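Local coordinates for uncharacterized protein MJ1062 (Methanocaldococcus jannaschii, PDB 3EO4), which is uncharacterised, but probably transfers acyl groups through the GNAT-type C-terminal domain described here, the full protein also being assigned a hexosyltransferase activity, at residues V81-L86 and V115-L119; T88-I93 and Y124-R130; E143-K148 and I159-N163. All coordinates share one frame; numbering follows the deposited sequence.

Contact 1: residues V81-L86 and V115-L119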
loop_
_atom_site.group_PDB
_atom_site.type_symbol
_atom_site.label_atom_id
_atom_site.label_comp_id
_atom_site.label_asym_id
_atom_site.label_seq_id
_atom_site.Cartn_x
_atom_site.Cartn_y
_atom_site.Cartn_z
ATOM N N VAL A 81 6.247 -7.563 -9.976
ATOM C CA VAL A 81 7.447 -8.244 -10.485
ATOM C C VAL A 81 7.932 -7.456 -11.693
ATOM O O VAL A 81 7.117 -6.864 -12.418
ATOM C CB VAL A 81 7.179 -9.754 -10.796
ATOM C CG1 VAL A 81 6.231 -9.929 -11.979
ATOM C CG2 VAL A 81 8.500 -10.549 -10.972
ATOM N N ASN A 82 9.251 -7.402 -11.879
ATOM C CA ASN A 82 9.873 -6.522 -12.873
ATOM C C ASN A 82 11.192 -7.102 -13.398
ATOM O O ASN A 82 11.809 -7.931 -12.715
ATOM C CB ASN A 82 10.108 -5.105 -12.299
ATOM C CG ASN A 82 11.127 -5.086 -11.159
ATOM O OD1 ASN A 82 12.259 -5.550 -11.310
ATOM N ND2 ASN A 82 10.744 -4.514 -10.031
ATOM N N VAL A 83 11.579 -6.691 -14.622
ATOM C CA VAL A 83 12.898 -6.979 -15.219
ATOM C C VAL A 83 13.460 -5.685 -15.733
ATOM O O VAL A 83 12.752 -4.903 -16.348
ATOM C CB VAL A 83 12.856 -7.969 -16.416
ATOM C CG1 VAL A 83 12.236 -9.260 -15.987
ATOM C CG2 VAL A 83 12.009 -7.426 -17.535
ATOM N N SER A 84 14.736 -5.470 -15.481
ATOM C CA SER A 84 15.385 -4.256 -15.935
ATOM C C SER A 84 16.727 -4.659 -16.548
ATOM O O SER A 84 17.087 -5.843 -16.516
ATOM C CB SER A 84 15.546 -3.290 -14.756
ATOM O OG SER A 84 16.284 -3.887 -13.701
ATOM N N GLN A 85 17.443 -3.696 -17.117
ATOM C CA GLN A 85 18.685 -3.957 -17.843
ATOM C C GLN A 85 18.462 -4.888 -19.047
ATOM O O GLN A 85 19.286 -5.753 -19.323
ATOM C CB GLN A 85 19.778 -4.482 -16.881
ATOM C CG GLN A 85 19.998 -3.553 -15.688
ATOM C CD GLN A 85 20.933 -4.107 -14.627
ATOM O OE1 GLN A 85 20.573 -4.172 -13.455
ATOM N NE2 GLN A 85 22.159 -4.459 -15.020
ATOM N N LEU A 86 17.348 -4.698 -19.753
ATOM C CA LEU A 86 16.966 -5.506 -20.924
ATOM C C LEU A 86 17.853 -5.257 -22.128
ATOM O O LEU A 86 17.815 -6.021 -23.101
ATOM C CB LEU A 86 15.506 -5.216 -21.331
ATOM C CG LEU A 86 14.417 -5.828 -20.441
ATOM C CD1 LEU A 86 13.028 -5.280 -20.836
ATOM C CD2 LEU A 86 14.475 -7.407 -20.406
ATOM N N VAL A 115 8.049 -14.522 -15.537
ATOM C CA VAL A 115 8.984 -13.571 -16.156
ATOM C C VAL A 115 10.144 -14.289 -16.879
ATOM O O VAL A 115 10.450 -13.940 -18.006
ATOM C CB VAL A 115 9.510 -12.538 -15.117
ATOM C CG1 VAL A 115 10.612 -11.678 -15.710
ATOM C CG2 VAL A 115 8.368 -11.646 -14.641
ATOM N N LEU A 116 10.743 -15.311 -16.251
ATOM C CA LEU A 116 11.785 -16.109 -16.885
ATOM C C LEU A 116 11.349 -16.758 -18.191
ATOM O O LEU A 116 12.133 -16.827 -19.147
ATOM C CB LEU A 116 12.355 -17.181 -15.934
ATOM C CG LEU A 116 12.923 -16.677 -14.600
ATOM C CD1 LEU A 116 13.236 -17.855 -13.706
ATOM C CD2 LEU A 116 14.143 -15.763 -14.740
ATOM N N LYS A 117 10.105 -17.229 -18.235
ATOM C CA LYS A 117 9.589 -17.848 -19.450
ATOM C C LYS A 117 9.472 -16.797 -20.564
ATOM O O LYS A 117 9.804 -17.065 -21.717
ATOM C CB LYS A 117 8.243 -18.534 -19.189
ATOM C CG LYS A 117 7.836 -19.568 -20.252
ATOM C CD LYS A 117 8.604 -20.909 -20.038
ATOM C CE LYS A 117 9.069 -21.565 -21.363
ATOM N NZ LYS A 117 7.948 -22.068 -22.200
ATOM N N TRP A 118 8.999 -15.607 -20.218
ATOM C CA TRP A 118 8.849 -14.538 -21.197
ATOM C C TRP A 118 10.222 -14.138 -21.734
ATOM O O TRP A 118 10.392 -14.005 -22.930
ATOM C CB TRP A 118 8.171 -13.338 -20.547
ATOM C CG TRP A 118 8.089 -12.110 -21.430
ATOM C CD1 TRP A 118 7.225 -11.904 -22.462
ATOM C CD2 TRP A 118 8.902 -10.918 -21.343
ATOM N NE1 TRP A 118 7.454 -10.669 -23.039
ATOM C CE2 TRP A 118 8.464 -10.038 -22.357
ATOM C CE3 TRP A 118 9.971 -10.530 -20.531
ATOM C CZ2 TRP A 118 9.045 -8.779 -22.563
ATOM C CZ3 TRP A 118 10.539 -9.277 -20.727
ATOM C CH2 TRP A 118 10.081 -8.417 -21.742
ATOM N N LEU A 119 11.199 -13.963 -20.848
ATOM C CA LEU A 119 12.595 -13.648 -21.257
ATOM C C LEU A 119 13.224 -14.671 -22.205
ATOM O O LEU A 119 13.824 -14.313 -23.236
ATOM C CB LEU A 119 13.496 -13.521 -20.022
ATOM C CG LEU A 119 13.243 -12.341 -19.109
ATOM C CD1 LEU A 119 14.074 -12.548 -17.845
ATOM C CD2 LEU A 119 13.623 -11.008 -19.835
#
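V83 and V115 hold the nearest CA atoms, 7.7 Å apart, where strand 81-84 and helix 115-119 run in broadly the same direction, at 34°, with their axes 10.1 Å apart at closest approach. The interface is made wholly of apolar side chains, with alternate strand residues V81 and V83 turned toward the helix. V81 straddles V115: its CG1 and CG2 both lie 3.8 Å from V115 CG2, and the two valines pass alongside each other pointing in opposite directions. V83 faces the CG1 branch of V115, although that carbon pair is modelled too close to be trusted, and divides its own branches between two other helix residues. Its CG1 reaches L119 CD1 at 4.2 Å, while CG2, placed between the backbone N and the carbonyl carbon, meets W118 CZ3 at 4.0 Å. The indole reaches V83 because CG stands anti to the backbone N (chi1 174°). Past the strand end, L86 continues the row, its CD2 resting 3.7 Å from L119 CD2. The same leucine also lines the pocket occupied by a polyether molecule. Strand 74-84 is flanked by strands 63-71 and 92-97, and helix 107-121 covers this face of the sheet: W118 meets W65 edge-to-face, V115 also touches W65, and L119 extends to I93 and, on strand 126-132, to A127.

Contact 2: residues T88-I93 and Y124-R130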
loop_
_atom_site.group_PDB
_atom_site.type_symbol
_atom_site.label_atom_id
_atom_site.label_comp_id
_atom_site.label_asym_id
_atom_site.label_seq_id
_atom_site.Cartn_x
_atom_site.Cartn_y
_atom_site.Cartn_z
ATOM N N THR A 88 20.968 -5.564 -21.972
ATOM C CA THR A 88 22.146 -6.389 -21.724
ATOM C C THR A 88 21.744 -7.845 -21.918
ATOM O O THR A 88 20.548 -8.171 -22.009
ATOM C CB THR A 88 22.718 -6.193 -20.270
ATOM O OG1 THR A 88 21.930 -6.931 -19.313
ATOM C CG2 THR A 88 22.743 -4.724 -19.872
ATOM N N ASP A 89 22.724 -8.734 -21.955
ATOM C CA ASP A 89 22.429 -10.157 -22.119
ATOM C C ASP A 89 22.042 -10.845 -20.804
ATOM O O ASP A 89 21.929 -12.069 -20.767
ATOM C CB ASP A 89 23.637 -10.870 -22.740
ATOM C CG ASP A 89 24.825 -10.933 -21.799
ATOM O OD1 ASP A 89 24.816 -10.261 -20.749
ATOM O OD2 ASP A 89 25.787 -11.672 -22.109
ATOM N N ASN A 90 21.860 -10.059 -19.732
ATOM C CA ASN A 90 21.686 -10.592 -18.364
ATOM C C ASN A 90 20.820 -9.611 -17.561
ATOM O O ASN A 90 21.301 -8.847 -16.704
ATOM C CB ASN A 90 23.059 -10.864 -17.727
ATOM C CG ASN A 90 22.998 -11.772 -16.495
ATOM O OD1 ASN A 90 21.995 -11.844 -15.773
ATOM N ND2 ASN A 90 24.124 -12.442 -16.227
ATOM N N PRO A 91 19.524 -9.587 -17.879
ATOM C CA PRO A 91 18.638 -8.669 -17.193
ATOM C C PRO A 91 18.439 -9.021 -15.715
ATOM O O PRO A 91 18.587 -10.199 -15.297
ATOM C CB PRO A 91 17.319 -8.803 -17.971
ATOM C CG PRO A 91 17.396 -10.121 -18.609
ATOM C CD PRO A 91 18.835 -10.329 -18.946
ATOM N N GLU A 92 18.094 -7.991 -14.955
ATOM C CA GLU A 92 17.873 -8.087 -13.525
ATOM C C GLU A 92 16.380 -8.221 -13.204
ATOM O O GLU A 92 15.548 -7.455 -13.722
ATOM C CB GLU A 92 18.452 -6.864 -12.845
ATOM C CG GLU A 92 18.272 -6.881 -11.343
ATOM C CD GLU A 92 18.899 -5.660 -10.682
ATOM O OE1 GLU A 92 19.854 -5.106 -11.236
ATOM O OE2 GLU A 92 18.454 -5.260 -9.592
ATOM N N ILE A 93 16.052 -9.185 -12.340
ATOM C CA ILE A 93 14.652 -9.435 -11.936
ATOM C C ILE A 93 14.438 -8.908 -10.526
ATOM O O ILE A 93 15.221 -9.218 -9.624
ATOM C CB ILE A 93 14.308 -10.963 -11.894
ATOM C CG1 ILE A 93 14.819 -11.705 -13.122
ATOM C CG2 ILE A 93 12.797 -11.224 -11.603
ATOM C CD1 ILE A 93 14.203 -11.266 -14.336
ATOM N N TYR A 124 16.636 -14.286 -24.452
ATOM C CA TYR A 124 17.615 -14.154 -23.373
ATOM C C TYR A 124 18.085 -15.534 -22.953
ATOM O O TYR A 124 17.330 -16.501 -23.016
ATOM C CB TYR A 124 17.036 -13.394 -22.164
ATOM C CG TYR A 124 16.815 -11.934 -22.469
ATOM C CD1 TYR A 124 17.877 -11.006 -22.332
ATOM C CD2 TYR A 124 15.557 -11.460 -22.903
ATOM C CE1 TYR A 124 17.689 -9.655 -22.601
ATOM C CE2 TYR A 124 15.363 -10.100 -23.171
ATOM C CZ TYR A 124 16.446 -9.206 -23.043
ATOM O OH TYR A 124 16.301 -7.858 -23.346
ATOM N N LYS A 125 19.330 -15.618 -22.514
ATOM C CA LYS A 125 19.923 -16.884 -22.089
ATOM C C LYS A 125 20.301 -16.860 -20.591
ATOM O O LYS A 125 20.522 -17.917 -19.996
ATOM C CB LYS A 125 21.132 -17.250 -22.980
ATOM C CG LYS A 125 20.847 -17.386 -24.523
ATOM C CD LYS A 125 20.029 -18.655 -24.882
ATOM C CE LYS A 125 20.125 -19.075 -26.379
ATOM N NZ LYS A 125 19.263 -18.284 -27.361
ATOM N N LYS A 126 20.368 -15.658 -19.995
ATOM C CA LYS A 126 20.650 -15.478 -18.560
ATOM C C LYS A 126 19.783 -14.382 -17.939
ATOM O O LYS A 126 19.248 -13.516 -18.661
ATOM C CB LYS A 126 22.109 -15.070 -18.296
ATOM C CG LYS A 126 23.083 -15.462 -19.332
ATOM C CD LYS A 126 24.279 -14.536 -19.311
ATOM C CE LYS A 126 25.533 -15.309 -19.665
ATOM N NZ LYS A 126 25.714 -16.502 -18.738
ATOM N N ALA A 127 19.707 -14.410 -16.598
ATOM C CA ALA A 127 19.015 -13.409 -15.800
ATOM C C ALA A 127 19.600 -13.443 -14.399
ATOM O O ALA A 127 20.186 -14.458 -13.992
ATOM C CB ALA A 127 17.477 -13.656 -15.758
ATOM N N HIS A 128 19.449 -12.338 -13.664
ATOM C CA HIS A 128 19.961 -12.279 -12.305
ATOM C C HIS A 128 19.040 -11.535 -11.359
ATOM O O HIS A 128 18.086 -10.907 -11.787
ATOM C CB HIS A 128 21.399 -11.716 -12.262
ATOM C CG HIS A 128 21.502 -10.259 -12.596
ATOM N ND1 HIS A 128 21.707 -9.800 -13.878
ATOM C CD2 HIS A 128 21.476 -9.159 -11.808
ATOM C CE1 HIS A 128 21.781 -8.481 -13.869
ATOM N NE2 HIS A 128 21.647 -8.067 -12.623
ATOM N N ALA A 129 19.337 -11.626 -10.067
ATOM C CA ALA A 129 18.610 -10.903 -9.016
ATOM C C ALA A 129 19.670 -10.327 -8.068
ATOM O O ALA A 129 20.707 -10.939 -7.882
ATOM C CB ALA A 129 17.674 -11.852 -8.269
ATOM N N ARG A 130 19.431 -9.141 -7.521
ATOM C CA ARG A 130 20.310 -8.553 -6.496
ATOM C C ARG A 130 19.570 -8.699 -5.180
ATOM O O ARG A 130 18.414 -8.274 -5.074
ATOM C CB ARG A 130 20.620 -7.057 -6.760
ATOM C CG ARG A 130 21.136 -6.749 -8.165
ATOM C CD ARG A 130 21.464 -5.238 -8.357
ATOM N NE ARG A 130 22.634 -4.883 -7.580
ATOM C CZ ARG A 130 23.811 -4.529 -8.069
ATOM N NH1 ARG A 130 24.014 -4.431 -9.384
ATOM N NH2 ARG A 130 24.791 -4.242 -7.215
HETATM O O HOH W 1 20.928 -13.455 -22.677
HETATM O O HOH W 2 22.768 -5.506 -12.190
#
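H128 sits on E92 and grips N90, linking the start of strand 92-97 to strand 126-132. Its CG lies between the backbone N and the carbonyl carbon (chi1 69°), which stands the ring up beside the 90-92 backbone. From the root outward, CB and CG each pass 3.6 Å from N90 OD1. ND1 then donates to that oxygen over 2.8 Å; the acceptor lies in the imidazole plane, but the N-H arrives from above the amide's carbonyl plane, 63° out of it. Beyond ND1, CE1 comes to 3.8 Å from E92 CB. On the other limb CD2 lies near the same E92 CB, and one ring face is covered by E92 CA over its centre. At the tip, NE2 is 3.4 Å from E92 CB and hydrogen-bonds to a water shared with E92 OE1 and R130 NH1. R130 itself forms a salt bridge with E157, and its CD lies against the E92 carboxylate. The backbones are joined by H128 N to P91 O at 2.8 Å and I93 N to H128 O at 2.7 Å, a parallel pattern centred on the E92-H128 bridge. Farther back, P91 CG lies over a face of the Y124 ring in a CH-pi contact, 4.2 Å from its centroid, while the phenol hydroxyl hydrogen-bonds to L86 O. Two parallel strands joined through helix 107-121 make a beta-alpha-beta crossover. A single bridge between them is consistent with the splayed central strands of the GNAT fold, whose opening in relatives admits the acyl-CoA cofactor.

Contact 3: residues E143-K148 and I159-N163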
loop_
_atom_site.group_PDB
_atom_site.type_symbol
_atom_site.label_atom_id
_atom_site.label_comp_id
_atom_site.label_asym_id
_atom_site.label_seq_id
_atom_site.Cartn_x
_atom_site.Cartn_y
_atom_site.Cartn_z
ATOM N N GLU A 143 16.784 -19.305 -5.318
ATOM C CA GLU A 143 17.425 -20.619 -5.286
ATOM C C GLU A 143 16.427 -21.759 -5.593
ATOM O O GLU A 143 16.802 -22.769 -6.174
ATOM C CB GLU A 143 18.175 -20.861 -3.969
ATOM C CG GLU A 143 19.324 -19.834 -3.705
ATOM C CD GLU A 143 20.249 -20.238 -2.569
ATOM O OE1 GLU A 143 19.794 -20.943 -1.645
ATOM O OE2 GLU A 143 21.439 -19.844 -2.596
ATOM N N SER A 144 15.158 -21.613 -5.240
ATOM C CA SER A 144 14.202 -22.673 -5.620
ATOM C C SER A 144 14.031 -22.729 -7.154
ATOM O O SER A 144 13.596 -23.724 -7.709
ATOM C CB SER A 144 12.858 -22.500 -4.915
ATOM O OG SER A 144 12.053 -21.566 -5.615
ATOM N N LEU A 145 14.410 -21.662 -7.832
ATOM C CA LEU A 145 14.347 -21.612 -9.294
ATOM C C LEU A 145 15.705 -21.834 -9.944
ATOM O O LEU A 145 15.873 -21.604 -11.148
ATOM C CB LEU A 145 13.748 -20.287 -9.778
ATOM C CG LEU A 145 12.302 -20.006 -9.382
ATOM C CD1 LEU A 145 11.946 -18.544 -9.670
ATOM C CD2 LEU A 145 11.312 -20.981 -10.040
ATOM N N GLY A 146 16.670 -22.293 -9.160
ATOM C CA GLY A 146 17.946 -22.636 -9.723
ATOM C C GLY A 146 18.974 -21.515 -9.816
ATOM O O GLY A 146 20.028 -21.734 -10.372
ATOM N N PHE A 147 18.661 -20.328 -9.297
ATOM C CA PHE A 147 19.644 -19.226 -9.188
ATOM C C PHE A 147 20.754 -19.605 -8.214
ATOM O O PHE A 147 20.516 -20.298 -7.214
ATOM C CB PHE A 147 19.022 -17.923 -8.693
ATOM C CG PHE A 147 18.172 -17.208 -9.720
ATOM C CD1 PHE A 147 18.585 -15.974 -10.245
ATOM C CD2 PHE A 147 16.930 -17.741 -10.129
ATOM C CE1 PHE A 147 17.772 -15.281 -11.171
ATOM C CE2 PHE A 147 16.107 -17.055 -11.080
ATOM C CZ PHE A 147 16.528 -15.831 -11.595
ATOM N N LYS A 148 21.946 -19.098 -8.503
ATOM C CA LYS A 148 23.183 -19.450 -7.789
ATOM C C LYS A 148 23.879 -18.178 -7.383
ATOM O O LYS A 148 24.079 -17.305 -8.220
ATOM C CB LYS A 148 24.083 -20.204 -8.755
ATOM C CG LYS A 148 25.397 -20.656 -8.215
ATOM C CD LYS A 148 26.038 -21.596 -9.215
ATOM C CE LYS A 148 27.189 -20.934 -9.909
ATOM N NZ LYS A 148 28.368 -21.091 -9.011
ATOM N N ILE A 159 24.697 -10.954 -5.889
ATOM C CA ILE A 159 24.103 -11.282 -7.177
ATOM C C ILE A 159 23.980 -12.793 -7.271
ATOM O O ILE A 159 24.934 -13.521 -6.923
ATOM C CB ILE A 159 24.990 -10.813 -8.344
ATOM C CG1 ILE A 159 25.578 -9.412 -8.070
ATOM C CG2 ILE A 159 24.251 -10.950 -9.678
ATOM C CD1 ILE A 159 24.557 -8.361 -7.722
ATOM N N TYR A 160 22.803 -13.222 -7.721
ATOM C CA TYR A 160 22.426 -14.594 -7.940
ATOM C C TYR A 160 22.025 -14.689 -9.412
ATOM O O TYR A 160 21.227 -13.868 -9.869
ATOM C CB TYR A 160 21.192 -14.930 -7.085
ATOM C CG TYR A 160 21.469 -15.095 -5.614
ATOM C CD1 TYR A 160 21.487 -16.354 -5.047
ATOM C CD2 TYR A 160 21.699 -13.986 -4.783
ATOM C CE1 TYR A 160 21.757 -16.526 -3.702
ATOM C CE2 TYR A 160 21.968 -14.146 -3.427
ATOM C CZ TYR A 160 21.999 -15.422 -2.909
ATOM O OH TYR A 160 22.235 -15.614 -1.586
ATOM N N GLU A 161 22.558 -15.673 -10.147
ATOM C CA GLU A 161 22.335 -15.759 -11.595
ATOM C C GLU A 161 21.755 -17.091 -11.973
ATOM O O GLU A 161 21.954 -18.086 -11.271
ATOM C CB GLU A 161 23.620 -15.548 -12.396
ATOM C CG GLU A 161 24.371 -14.299 -12.024
ATOM C CD GLU A 161 25.376 -13.834 -13.083
ATOM O OE1 GLU A 161 25.792 -12.651 -13.004
ATOM O OE2 GLU A 161 25.749 -14.631 -13.989
ATOM N N VAL A 162 21.056 -17.115 -13.098
ATOM C CA VAL A 162 20.498 -18.351 -13.609
ATOM C C VAL A 162 20.667 -18.373 -15.127
ATOM O O VAL A 162 20.648 -17.313 -15.787
ATOM C CB VAL A 162 18.994 -18.487 -13.224
ATOM C CG1 VAL A 162 18.097 -17.728 -14.199
ATOM C CG2 VAL A 162 18.579 -19.952 -13.095
ATOM N N ASN A 163 20.857 -19.574 -15.660
ATOM C CA ASN A 163 20.792 -19.822 -17.103
ATOM C C ASN A 163 19.372 -20.197 -17.422
ATOM O O ASN A 163 18.775 -21.022 -16.730
ATOM C CB ASN A 163 21.732 -20.942 -17.537
ATOM C CG ASN A 163 23.181 -20.580 -17.350
ATOM O OD1 ASN A 163 23.892 -21.212 -16.592
ATOM N ND2 ASN A 163 23.620 -19.535 -18.027
HETATM O O HOH W 3 22.754 -18.224 -0.941
#
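The F147 ring presents one face to V162 and an edge to Y160, while the Y160 ring in turn takes E143 at its own edge. V162 CB stands 3.6 Å from the F147 centroid, only 5° off the ring normal, a CH-pi contact almost centred on the face. CG1 of the valine spreads outward over the same face to CZ, also at 3.6 Å. Near the plane of the phenyl group, CD1 approaches Y160 O at 3.4 Å. With CG anti to its carbonyl carbon (chi1 -74°), F147 turns its ring in under strand 159-163, where L116 of helix 107-121 packs on it and F142 meets it edge-to-face. With an alanine in place of F147 the face under V162 CB and CG1 is gone, which would probably open a gap between the valine and L116 of helix 107-121. At the Y160 edge, E143 OE2 lies 3.5 Å from CE1 with the carboxylate plane turned 66° from the ring, and a water joins OE2 to the tyrosine OH. Between these two aromatic sites the chain leaves helix 136-144 through a Schellman motif, with G146 as its C-prime residue at positive phi, F147 N bonded back to F142 O and G146 N to E143 O. It then enters the edge strand 148-150, which pairs antiparallel with 157-163 in the closing strands of the GNAT fold, so that 157-163 lies between 148-150 and 126-132. K148 and E161 form the hydrogen-bonded pair: K148 N donates to E161 O and E161 N to K148 O, each over 2.9 Å. Just outside this pair, V162 CG2 rests 3.6 Å from G146 O, against the turn.

How the contacts relate
Contact 1 is the most buried and the most apolar of the three, a helix laid on a sheet by side chains alone. Contacts 2 and 3, both partly buried, add backbone pairing, parallel in contact 2 and antiparallel in contact 3, and polar side chains with bound water toward their surfaces. Contacts 1 and 2 involve neighbouring strands of one sheet, joined by S84 N to E92 O. Contacts 2 and 3 involve neighbouring strands of the other sheet, through A127 with V162 and A129 with Y160. Helix 107-121 ties contact 1 to contact 3 more lightly, as L116 also packs on L145.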